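Local coordinates for uncharacterized protein (Bacteroides vulgatus, PDB 4FMR), which is of unknown function but probably binds DNA, pairing an HU/IHF-like DNA-binding domain with an immunoglobulin-like domain in a two-chain assembly, at residues Leu56-Glu59 with Leu60-Glu63; Ala111-Glu114 with Ala115-Thr119; Ser135-Ala139 with Thr140-Thr144; Ala204-Asp208 with Gly209-Leu213. All blocks are in the same frame, centred on the assembly; numbering follows the deposited sequence. Where two conformers were deposited one is given.

How the contacts relate
All four contacts are local, each between neighbouring segments of one continuous run of chain. Contact 1 and contact 2 lie in the HU/IHF-like domain, on helices 51-70 and 110-117, with centres about 25 Å apart; the first is largely buried and the second sits at the surface. Contact 3, partly buried, and contact 4, buried, belong to the immunoglobulin-like domain, their centres about 15 Å apart, and join strand ends to loops. Chemistry follows place: repeating backbone bonds carry the helices, with two glutamates sharing a lysine in contact 1 and a salt-bridge network in contact 2, whereas an aspartate organises the turn of contact 3 and the hydroxyl of a buried tyrosine ties the loop of contact 4.

Contact 1: Leu56-Glu59 with Leu60-Glu63; sequences LGIE and LMEE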
loop_
_atom_site.group_PDB
_atom_site.type_symbol
_atom_site.label_atom_id
_atom_site.label_comp_id
_atom_site.label_asym_id
_atom_site.label_seq_id
_atom_site.Cartn_x
_atom_site.Cartn_y
_atom_site.Cartn_z
ATOM N N LEU B 56 -2.222 -12.342 -22.357
ATOM C CA LEU B 56 -2.939 -11.249 -23.004
ATOM C C LEU B 56 -3.967 -10.620 -22.020
ATOM O O LEU B 56 -4.018 -9.402 -21.907
ATOM C CB LEU B 56 -3.625 -11.742 -24.297
ATOM C CG LEU B 56 -4.767 -10.872 -24.887
ATOM C CD1 LEU B 56 -4.232 -9.591 -25.532
ATOM C CD2 LEU B 56 -5.572 -11.657 -25.898
ATOM N N GLY B 57 -4.726 -11.449 -21.304
ATOM C CA GLY B 57 -5.689 -11.003 -20.293
ATOM C C GLY B 57 -5.072 -10.153 -19.194
ATOM O O GLY B 57 -5.633 -9.121 -18.828
ATOM N N ILE B 58 -3.890 -10.558 -18.687
ATOM C CA ILE B 58 -3.162 -9.836 -17.640
ATOM C C ILE B 58 -2.724 -8.459 -18.184
ATOM O O ILE B 58 -2.960 -7.471 -17.486
ATOM C CB ILE B 58 -1.964 -10.619 -17.033
ATOM C CG1 ILE B 58 -2.470 -11.840 -16.231
ATOM C CG2 ILE B 58 -1.079 -9.686 -16.137
ATOM C CD1 ILE B 58 -1.353 -12.719 -15.552
ATOM N N GLU B 59 -2.162 -8.383 -19.423
ATOM C CA GLU B 59 -1.765 -7.086 -19.993
ATOM C C GLU B 59 -2.975 -6.164 -20.164
ATOM O O GLU B 59 -2.871 -4.975 -19.879
ATOM C CB GLU B 59 -1.013 -7.219 -21.346
ATOM C CG GLU B 59 0.387 -7.808 -21.217
ATOM C CD GLU B 59 1.288 -7.169 -20.169
ATOM O OE1 GLU B 59 1.656 -5.984 -20.354
ATOM O OE2 GLU B 59 1.633 -7.854 -19.172
ATOM N N LEU B 60 -4.104 -6.728 -20.598
ATOM C CA LEU B 60 -5.370 -6.053 -20.830
ATOM C C LEU B 60 -5.937 -5.534 -19.505
ATOM O O LEU B 60 -6.378 -4.383 -19.436
ATOM C CB LEU B 60 -6.330 -7.057 -21.511
ATOM C CG LEU B 60 -7.633 -6.553 -22.139
ATOM C CD1 LEU B 60 -7.388 -5.373 -23.105
ATOM C CD2 LEU B 60 -8.315 -7.687 -22.915
HETATM N N MSE B 61 -5.908 -6.381 -18.462
HETATM C CA MSE B 61 -6.409 -6.014 -17.139
HETATM C C MSE B 61 -5.551 -4.858 -16.556
HETATM O O MSE B 61 -6.110 -3.920 -15.998
HETATM C CB MSE B 61 -6.430 -7.258 -16.229
HETATM C CG MSE B 61 -6.905 -7.006 -14.809
HETATM SE SE MSE B 61 -5.417 -6.473 -13.678
HETATM C CE MSE B 61 -4.351 -8.133 -13.731
ATOM N N GLU B 62 -4.206 -4.912 -16.723
ATOM C CA GLU B 62 -3.277 -3.875 -16.230
ATOM C C GLU B 62 -3.516 -2.525 -16.916
ATOM O O GLU B 62 -3.471 -1.488 -16.234
ATOM C CB GLU B 62 -1.824 -4.313 -16.415
ATOM C CG GLU B 62 -1.519 -5.502 -15.515
ATOM C CD GLU B 62 -0.068 -5.841 -15.249
ATOM O OE1 GLU B 62 0.817 -5.301 -15.954
ATOM O OE2 GLU B 62 0.181 -6.622 -14.299
ATOM N N GLU B 63 -3.772 -2.550 -18.257
ATOM C CA GLU B 63 -4.061 -1.365 -19.065
ATOM C C GLU B 63 -5.341 -0.672 -18.575
ATOM O O GLU B 63 -5.361 0.530 -18.413
ATOM C CB GLU B 63 -4.200 -1.746 -20.556
ATOM C CG GLU B 63 -2.883 -2.055 -21.255
ATOM C CD GLU B 63 -2.987 -2.756 -22.598
ATOM O OE1 GLU B 63 -3.984 -2.523 -23.321
ATOM O OE2 GLU B 63 -2.054 -3.515 -22.945
HETATM O O HOH W 1 1.156 -3.631 -18.084
#
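The carboxylates of Glu59 and Glu62 are the flat groups, approaching each other at a slant with their planes 58° apart and OE2 of Glu59 4.2 Å from OE1 of Glu62. Such a like-charged approach is probably made tolerable by Lys35, whose NZ forms salt bridges with both oxygens. A water bridges the pair, giving a hydrogen bond of 2.7 Å to Glu62 OE1 and a weak one to Glu59 OE1. The other oxygen of Glu62, OE2, lies 3.8 Å from CG2 of Ile58, whose side chain runs alongside, and accepts from the backbone N of Gly78 of the second subunit. With an alanine here instead of Glu62, Lys35 would probably lose one of its two carboxylates and the Gly78 N-H of the second subunit its acceptor. These side chains project from helix 51-70 of the HU/IHF-like domain, where four i to i+4 bonds hold the backbone, among them Glu62 N to Ile58 O at 2.9 Å with an N-H...O angle of 159°. With CG anti to the carbonyl carbon (chi1 -67°), Glu62 folds its CG to 3.1 Å from Ile58 O. Ile58 packs on Leu39 and Met42 of helix 35-45, Leu60 on Asn46 of the second subunit.

Contact 2: Ala111-Glu114 with Ala115-Thr119; sequences ALRE and AIKDT
Ala115 N and Ile116 N bond to the carbonyls four residues back, the second at 2.9 Å from Leu112 O, but Lys117 N is shared weakly between Arg113 O and Glu114 O. On this stretch Glu114 and Lys117 lie side by side, pointing the same way. The contact between their ends is made by Glu114 OE1, 3.2 Å from Lys117 CE and 3.5 Å from NZ, the latter a long salt bridge. A bend at chi3 (-66°) in the lysine sets CE beside OE1, with NZ just beyond. The other oxygen, OE2, takes a salt bridge of 3.1 Å from Arg113 NH2, so one carboxylate lies between two cations and the three residues form a network. This probably offsets the nearness of the like charges Arg113 NH1 and Lys117 NZ, 4.7 Å apart. Arg113 also reaches Asp208 of the second subunit through NE, extending the network across the interface.

Further on, Thr119 OG1 donates to Ala115 O at 2.7 Å, approaching from above the carbonyl plane rather than on a lone pair. A water links Glu114 O to Asp118 OD1, the second bond being weak. Ile116 CG1 lies 3.3 Å from Leu112 O, the carbonyl that its own backbone N bonds.

Helix 110-117 leads from strand 101-108 into strand 119-126 of the HU/IHF-like domain; Asp118 and Thr119 touch strand 4-12, and Leu112 and Ala115 pack on Leu69 and Met70 of the second subunit.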
loop_
_atom_site.group_PDB
_atom_site.type_symbol
_atom_site.label_atom_id
_atom_site.label_comp_id
_atom_site.label_asym_id
_atom_site.label_seq_id
_atom_site.Cartn_x
_atom_site.Cartn_y
_atom_site.Cartn_z
ATOM N N ALA B 111 -9.613 -10.958 -1.359
ATOM C CA ALA B 111 -8.950 -12.256 -1.607
ATOM C C ALA B 111 -7.753 -12.444 -0.681
ATOM O O ALA B 111 -7.555 -13.550 -0.187
ATOM C CB ALA B 111 -8.507 -12.383 -3.063
ATOM N N LEU B 112 -7.018 -11.348 -0.379
ATOM C CA LEU B 112 -5.884 -11.397 0.523
ATOM C C LEU B 112 -6.345 -11.491 1.957
ATOM O O LEU B 112 -5.788 -12.301 2.702
ATOM C CB LEU B 112 -4.941 -10.203 0.326
ATOM C CG LEU B 112 -4.205 -10.200 -1.035
ATOM C CD1 LEU B 112 -3.264 -9.006 -1.145
ATOM C CD2 LEU B 112 -3.493 -11.536 -1.292
ATOM N N ARG B 113 -7.407 -10.756 2.331
ATOM C CA ARG B 113 -7.941 -10.809 3.694
ATOM C C ARG B 113 -8.442 -12.245 4.033
ATOM O O ARG B 113 -8.151 -12.751 5.128
ATOM C CB ARG B 113 -9.052 -9.775 3.893
ATOM C CG ARG B 113 -9.529 -9.720 5.350
ATOM C CD ARG B 113 -10.784 -8.911 5.581
ATOM N NE ARG B 113 -11.935 -9.380 4.801
ATOM C CZ ARG B 113 -12.800 -10.309 5.197
ATOM N NH1 ARG B 113 -12.626 -10.939 6.353
ATOM N NH2 ARG B 113 -13.827 -10.639 4.425
ATOM N N GLU B 114 -9.150 -12.901 3.085
ATOM C CA GLU B 114 -9.647 -14.267 3.256
ATOM C C GLU B 114 -8.470 -15.241 3.351
ATOM O O GLU B 114 -8.473 -16.090 4.227
ATOM C CB GLU B 114 -10.594 -14.670 2.105
ATOM C CG GLU B 114 -11.899 -13.883 2.048
ATOM C CD GLU B 114 -12.975 -14.220 3.065
ATOM O OE1 GLU B 114 -12.876 -15.280 3.725
ATOM O OE2 GLU B 114 -13.960 -13.450 3.152
ATOM N N ALA B 115 -7.439 -15.075 2.504
ATOM C CA ALA B 115 -6.221 -15.914 2.521
ATOM C C ALA B 115 -5.469 -15.790 3.876
ATOM O O ALA B 115 -4.988 -16.792 4.392
ATOM C CB ALA B 115 -5.300 -15.520 1.372
ATOM N N ILE B 116 -5.411 -14.560 4.456
ATOM C CA ILE B 116 -4.798 -14.282 5.773
ATOM C C ILE B 116 -5.496 -15.121 6.863
ATOM O O ILE B 116 -4.824 -15.594 7.785
ATOM C CB ILE B 116 -4.828 -12.761 6.100
ATOM C CG1 ILE B 116 -3.726 -12.035 5.304
ATOM C CG2 ILE B 116 -4.676 -12.498 7.611
ATOM C CD1 ILE B 116 -3.865 -10.536 5.190
ATOM N N LYS B 117 -6.830 -15.337 6.737
ATOM C CA LYS B 117 -7.612 -16.157 7.680
ATOM C C LYS B 117 -7.137 -17.617 7.687
ATOM O O LYS B 117 -7.196 -18.256 8.740
ATOM C CB LYS B 117 -9.119 -16.116 7.358
ATOM C CG LYS B 117 -9.798 -14.773 7.634
ATOM C CD LYS B 117 -11.308 -14.910 7.945
ATOM C CE LYS B 117 -12.154 -15.410 6.796
ATOM N NZ LYS B 117 -13.599 -15.488 7.141
ATOM N N ASP B 118 -6.690 -18.150 6.517
ATOM C CA ASP B 118 -6.169 -19.527 6.389
ATOM C C ASP B 118 -4.648 -19.586 6.559
ATOM O O ASP B 118 -4.016 -20.511 6.060
ATOM C CB ASP B 118 -6.527 -20.135 5.015
ATOM C CG ASP B 118 -7.984 -20.408 4.745
ATOM O OD1 ASP B 118 -8.788 -20.368 5.709
ATOM O OD2 ASP B 118 -8.325 -20.683 3.570
ATOM N N THR B 119 -4.056 -18.612 7.234
ATOM C CA THR B 119 -2.609 -18.590 7.380
ATOM C C THR B 119 -2.235 -18.548 8.849
ATOM O O THR B 119 -2.766 -17.733 9.607
ATOM C CB THR B 119 -2.019 -17.400 6.599
ATOM O OG1 THR B 119 -2.567 -17.427 5.278
ATOM C CG2 THR B 119 -0.456 -17.414 6.535
HETATM O O HOH W 2 -10.450 -17.937 4.556
#

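Contact 3: Ser135-Ala139 with Thr140-Thr144; sequences SGQDA and TTRAT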
loop_
_atom_site.group_PDB
_atom_site.type_symbol
_atom_site.label_atom_id
_atom_site.label_comp_id
_atom_site.label_asym_id
_atom_site.label_seq_id
_atom_site.Cartn_x
_atom_site.Cartn_y
_atom_site.Cartn_z
ATOM N N SER B 135 15.137 -4.564 9.599
ATOM C CA SER B 135 14.125 -3.756 8.924
ATOM C C SER B 135 14.771 -2.714 8.016
ATOM O O SER B 135 15.998 -2.585 7.968
ATOM C CB SER B 135 13.212 -3.089 9.946
ATOM O OG SER B 135 13.936 -2.699 11.095
ATOM N N GLY B 136 13.929 -2.005 7.284
ATOM C CA GLY B 136 14.337 -0.981 6.342
ATOM C C GLY B 136 13.350 0.158 6.257
ATOM O O GLY B 136 12.185 -0.000 6.626
ATOM N N GLN B 137 13.797 1.321 5.757
ATOM C CA GLN B 137 12.896 2.453 5.588
ATOM C C GLN B 137 13.288 3.313 4.372
ATOM O O GLN B 137 14.434 3.762 4.262
ATOM C CB GLN B 137 12.814 3.334 6.861
ATOM C CG GLN B 137 11.618 4.302 6.803
ATOM C CD GLN B 137 11.590 5.315 7.909
ATOM O OE1 GLN B 137 12.587 5.997 8.211
ATOM N NE2 GLN B 137 10.412 5.487 8.485
ATOM N N ASP B 138 12.303 3.575 3.499
ATOM C CA ASP B 138 12.465 4.418 2.328
ATOM C C ASP B 138 12.223 5.855 2.734
ATOM O O ASP B 138 11.212 6.122 3.384
ATOM C CB ASP B 138 11.519 3.992 1.196
ATOM C CG ASP B 138 11.868 4.678 -0.111
ATOM O OD1 ASP B 138 13.005 4.512 -0.577
ATOM O OD2 ASP B 138 11.035 5.442 -0.621
ATOM N N ALA B 139 13.144 6.778 2.376
ATOM C CA ALA B 139 13.054 8.183 2.777
ATOM C C ALA B 139 11.924 8.910 2.062
ATOM O O ALA B 139 11.223 9.701 2.680
ATOM C CB ALA B 139 14.375 8.893 2.517
ATOM N N THR B 140 11.725 8.612 0.785
ATOM C CA THR B 140 10.736 9.257 -0.075
ATOM C C THR B 140 9.320 8.877 0.308
ATOM O O THR B 140 8.505 9.783 0.436
ATOM C CB THR B 140 11.025 8.909 -1.530
ATOM O OG1 THR B 140 12.335 9.371 -1.800
ATOM C CG2 THR B 140 10.064 9.565 -2.505
ATOM N N THR B 141 9.011 7.576 0.466
ATOM C CA THR B 141 7.636 7.124 0.736
ATOM C C THR B 141 7.393 6.852 2.224
ATOM O O THR B 141 6.235 6.753 2.633
ATOM C CB THR B 141 7.322 5.841 -0.075
ATOM O OG1 THR B 141 8.112 4.772 0.437
ATOM C CG2 THR B 141 7.569 5.994 -1.594
ATOM N N ARG B 142 8.483 6.664 3.016
ATOM C CA ARG B 142 8.479 6.290 4.436
ATOM C C ARG B 142 7.969 4.824 4.605
ATOM O O ARG B 142 7.758 4.379 5.737
ATOM C CB ARG B 142 7.684 7.291 5.327
ATOM C CG ARG B 142 8.251 8.716 5.313
ATOM C CD ARG B 142 9.683 8.807 5.822
ATOM N NE ARG B 142 10.360 10.014 5.332
ATOM C CZ ARG B 142 11.543 10.450 5.762
ATOM N NH1 ARG B 142 12.199 9.792 6.711
ATOM N NH2 ARG B 142 12.074 11.554 5.253
ATOM N N ALA B 143 7.875 4.047 3.498
ATOM C CA ALA B 143 7.479 2.631 3.561
ATOM C C ALA B 143 8.533 1.812 4.331
ATOM O O ALA B 143 9.724 2.153 4.306
ATOM C CB ALA B 143 7.295 2.062 2.166
ATOM N N THR B 144 8.056 0.800 5.083
ATOM C CA THR B 144 8.867 -0.112 5.898
ATOM C C THR B 144 8.675 -1.553 5.434
ATOM O O THR B 144 8.979 -2.467 6.176
ATOM C CB THR B 144 8.515 0.025 7.390
ATOM O OG1 THR B 144 7.135 -0.308 7.558
ATOM C CG2 THR B 144 8.829 1.427 7.951
HETATM O O HOH W 3 13.890 7.029 -0.660
#
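Asp138 reaches into the turn formed by Thr140-Thr144, and its side chain meets the following residues atom by atom. CB lies 3.6 Å from Thr141 OG1. CG stands anti to the backbone N (chi1 -169°), which carries the carboxylate over the start of the turn. There OD2 accepts from the backbone N of Thr141 at 3.1 Å, on its anti side, 29° out of the carboxylate plane and with an N-H...O angle of 156°; Thr141 OG1 is also close, at 3.2 Å. OD2 is further bonded to Thr149 OG1. The other oxygen, OD1, takes a 2.7 Å bond from a water that in turn accepts from Thr140 N. Thr141 OG1 accepts from Ala143 N at 3.2 Å, an ST turn, while Asp138 N donates to Ala143 O at 3.1 Å. A leucine in place of Asp138 would probably leave the Thr141 N-H and the hydroxyl of Thr149 without this acceptor and free the turn to shift.

Within the turn, the Arg142 side chain folds back so that Ala139 O lies over one guanidinium face, with NE 2.8 Å away at an angle too poor for a hydrogen bond. The turn follows strand 132-138 of the immunoglobulin-like domain, which pairs antiparallel with strand 153-159 through backbone bonds of Ser135 with Phe157 and Gln137 with Thr155; on the way to strand 147-149, Thr140 and Thr141 pack on Thr149.

Contact 4: Ala204-Asp208 with Gly209-Leu213; sequences ASLED and GEYML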
loop_
_atom_site.group_PDB
_atom_site.type_symbol
_atom_site.label_atom_id
_atom_site.label_comp_id
_atom_site.label_asym_id
_atom_site.label_seq_id
_atom_site.Cartn_x
_atom_site.Cartn_y
_atom_site.Cartn_z
ATOM N N ALA B 204 20.300 6.132 -9.308
ATOM C CA ALA B 204 19.115 6.561 -10.050
ATOM C C ALA B 204 18.795 5.673 -11.250
ATOM O O ALA B 204 17.630 5.565 -11.625
ATOM C CB ALA B 204 19.308 7.998 -10.523
ATOM N N SER B 205 19.807 5.028 -11.819
ATOM C CA SER B 205 19.731 4.201 -13.029
ATOM C C SER B 205 19.135 2.783 -12.810
ATOM O O SER B 205 18.976 2.058 -13.794
ATOM C CB SER B 205 21.128 4.056 -13.642
ATOM O OG SER B 205 22.038 3.571 -12.667
ATOM N N LEU B 206 18.807 2.390 -11.558
ATOM C CA LEU B 206 18.244 1.071 -11.267
ATOM C C LEU B 206 16.867 0.905 -11.883
ATOM O O LEU B 206 15.981 1.742 -11.680
ATOM C CB LEU B 206 18.149 0.816 -9.753
ATOM C CG LEU B 206 19.452 0.675 -8.971
ATOM C CD1 LEU B 206 19.212 0.927 -7.506
ATOM C CD2 LEU B 206 20.089 -0.679 -9.201
ATOM N N GLU B 207 16.699 -0.187 -12.634
ATOM C CA GLU B 207 15.451 -0.575 -13.275
ATOM C C GLU B 207 14.495 -1.096 -12.210
ATOM O O GLU B 207 14.958 -1.731 -11.254
ATOM C CB GLU B 207 15.755 -1.639 -14.353
ATOM C CG GLU B 207 14.568 -2.324 -15.039
ATOM C CD GLU B 207 13.504 -1.493 -15.740
ATOM O OE1 GLU B 207 13.696 -0.270 -15.935
ATOM O OE2 GLU B 207 12.451 -2.080 -16.074
ATOM N N ASP B 208 13.176 -0.806 -12.349
ATOM C CA ASP B 208 12.136 -1.281 -11.431
ATOM C C ASP B 208 12.205 -2.794 -11.250
ATOM O O ASP B 208 12.470 -3.542 -12.204
ATOM C CB ASP B 208 10.703 -0.916 -11.910
ATOM C CG ASP B 208 10.468 0.542 -12.219
ATOM O OD1 ASP B 208 10.984 1.017 -13.240
ATOM O OD2 ASP B 208 9.665 1.172 -11.511
ATOM N N GLY B 209 11.939 -3.237 -10.036
ATOM C CA GLY B 209 11.911 -4.658 -9.760
ATOM C C GLY B 209 12.546 -5.043 -8.457
ATOM O O GLY B 209 13.083 -4.202 -7.724
ATOM N N GLU B 210 12.447 -6.330 -8.170
ATOM C CA GLU B 210 13.018 -6.939 -7.000
ATOM C C GLU B 210 14.541 -7.132 -7.197
ATOM O O GLU B 210 15.028 -7.373 -8.310
ATOM C CB GLU B 210 12.314 -8.268 -6.699
ATOM C CG GLU B 210 12.344 -8.610 -5.206
ATOM C CD GLU B 210 11.351 -7.925 -4.282
ATOM O OE1 GLU B 210 10.374 -7.319 -4.780
ATOM O OE2 GLU B 210 11.527 -8.035 -3.046
ATOM N N TYR B 211 15.282 -6.933 -6.103
ATOM C CA TYR B 211 16.726 -7.101 -5.987
ATOM C C TYR B 211 17.056 -7.784 -4.685
ATOM O O TYR B 211 16.293 -7.667 -3.718
ATOM C CB TYR B 211 17.488 -5.747 -6.043
ATOM C CG TYR B 211 17.453 -5.015 -7.367
ATOM C CD1 TYR B 211 16.301 -4.347 -7.791
ATOM C CD2 TYR B 211 18.590 -4.917 -8.161
ATOM C CE1 TYR B 211 16.255 -3.691 -9.018
ATOM C CE2 TYR B 211 18.564 -4.236 -9.379
ATOM C CZ TYR B 211 17.393 -3.626 -9.800
ATOM O OH TYR B 211 17.362 -2.953 -10.984
HETATM N N MSE B 212 18.205 -8.469 -4.643
HETATM C CA MSE B 212 18.753 -9.000 -3.414
HETATM C C MSE B 212 19.800 -7.986 -2.956
HETATM O O MSE B 212 20.747 -7.715 -3.699
HETATM C CB MSE B 212 19.315 -10.424 -3.576
HETATM C CG MSE B 212 19.774 -11.048 -2.236
HETATM SE SE MSE B 212 18.303 -11.190 -0.925
HETATM C CE MSE B 212 16.993 -12.230 -1.907
ATOM N N LEU B 213 19.547 -7.323 -1.812
ATOM C CA LEU B 213 20.459 -6.360 -1.218
ATOM C C LEU B 213 21.410 -7.119 -0.266
ATOM O O LEU B 213 20.957 -7.857 0.607
ATOM C CB LEU B 213 19.714 -5.208 -0.490
ATOM C CG LEU B 213 20.610 -4.060 0.046
ATOM C CD1 LEU B 213 19.882 -2.719 0.017
ATOM C CD2 LEU B 213 21.103 -4.336 1.468
#
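Tyr211 OH donates the hydrogen bond that joins the two segments, to Glu207 O at 2.7 Å. The acceptor lies at the ring edge, in plane, and the hydroxyl approaches in the carbonyl plane on a lone pair, with a C=O...O angle of 130°. Glu207 O is also 3.2 Å from Tyr211 CE1, so the carbonyl sits beside the hydroxyl along the rim of the ring. CG of the tyrosine is anti to the carbonyl carbon (chi1 -68°), which points the ring back toward the loop, hydroxyl first.

Apolar contact comes from Leu206, whose CD2 meets Tyr211 CE2 at 3.9 Å, approaching the ring obliquely. Leu174 and Ile239 touch both residues, so the pair packs against side chains of strands 171-176 and 231-240. Those strands flank strand 209-217 on its two sides in a mixed sheet of the immunoglobulin-like domain, and the loop 204-208 leads into it from strand 197-201 of the four-stranded antiparallel sheet.

Backbone constraint is concentrated at Gly209, where phi is 139°: a CB there would run into the carbonyl O of Asp208, so the absence of a side chain permits this entry into the strand.

Charged groups turn to the second subunit, Glu207 pairing with Lys110 and Glu210 with Arg81 of that chain; Asp208, besides its bridge to Arg113 there, accepts through OD2 from Gly241 N of its own chain.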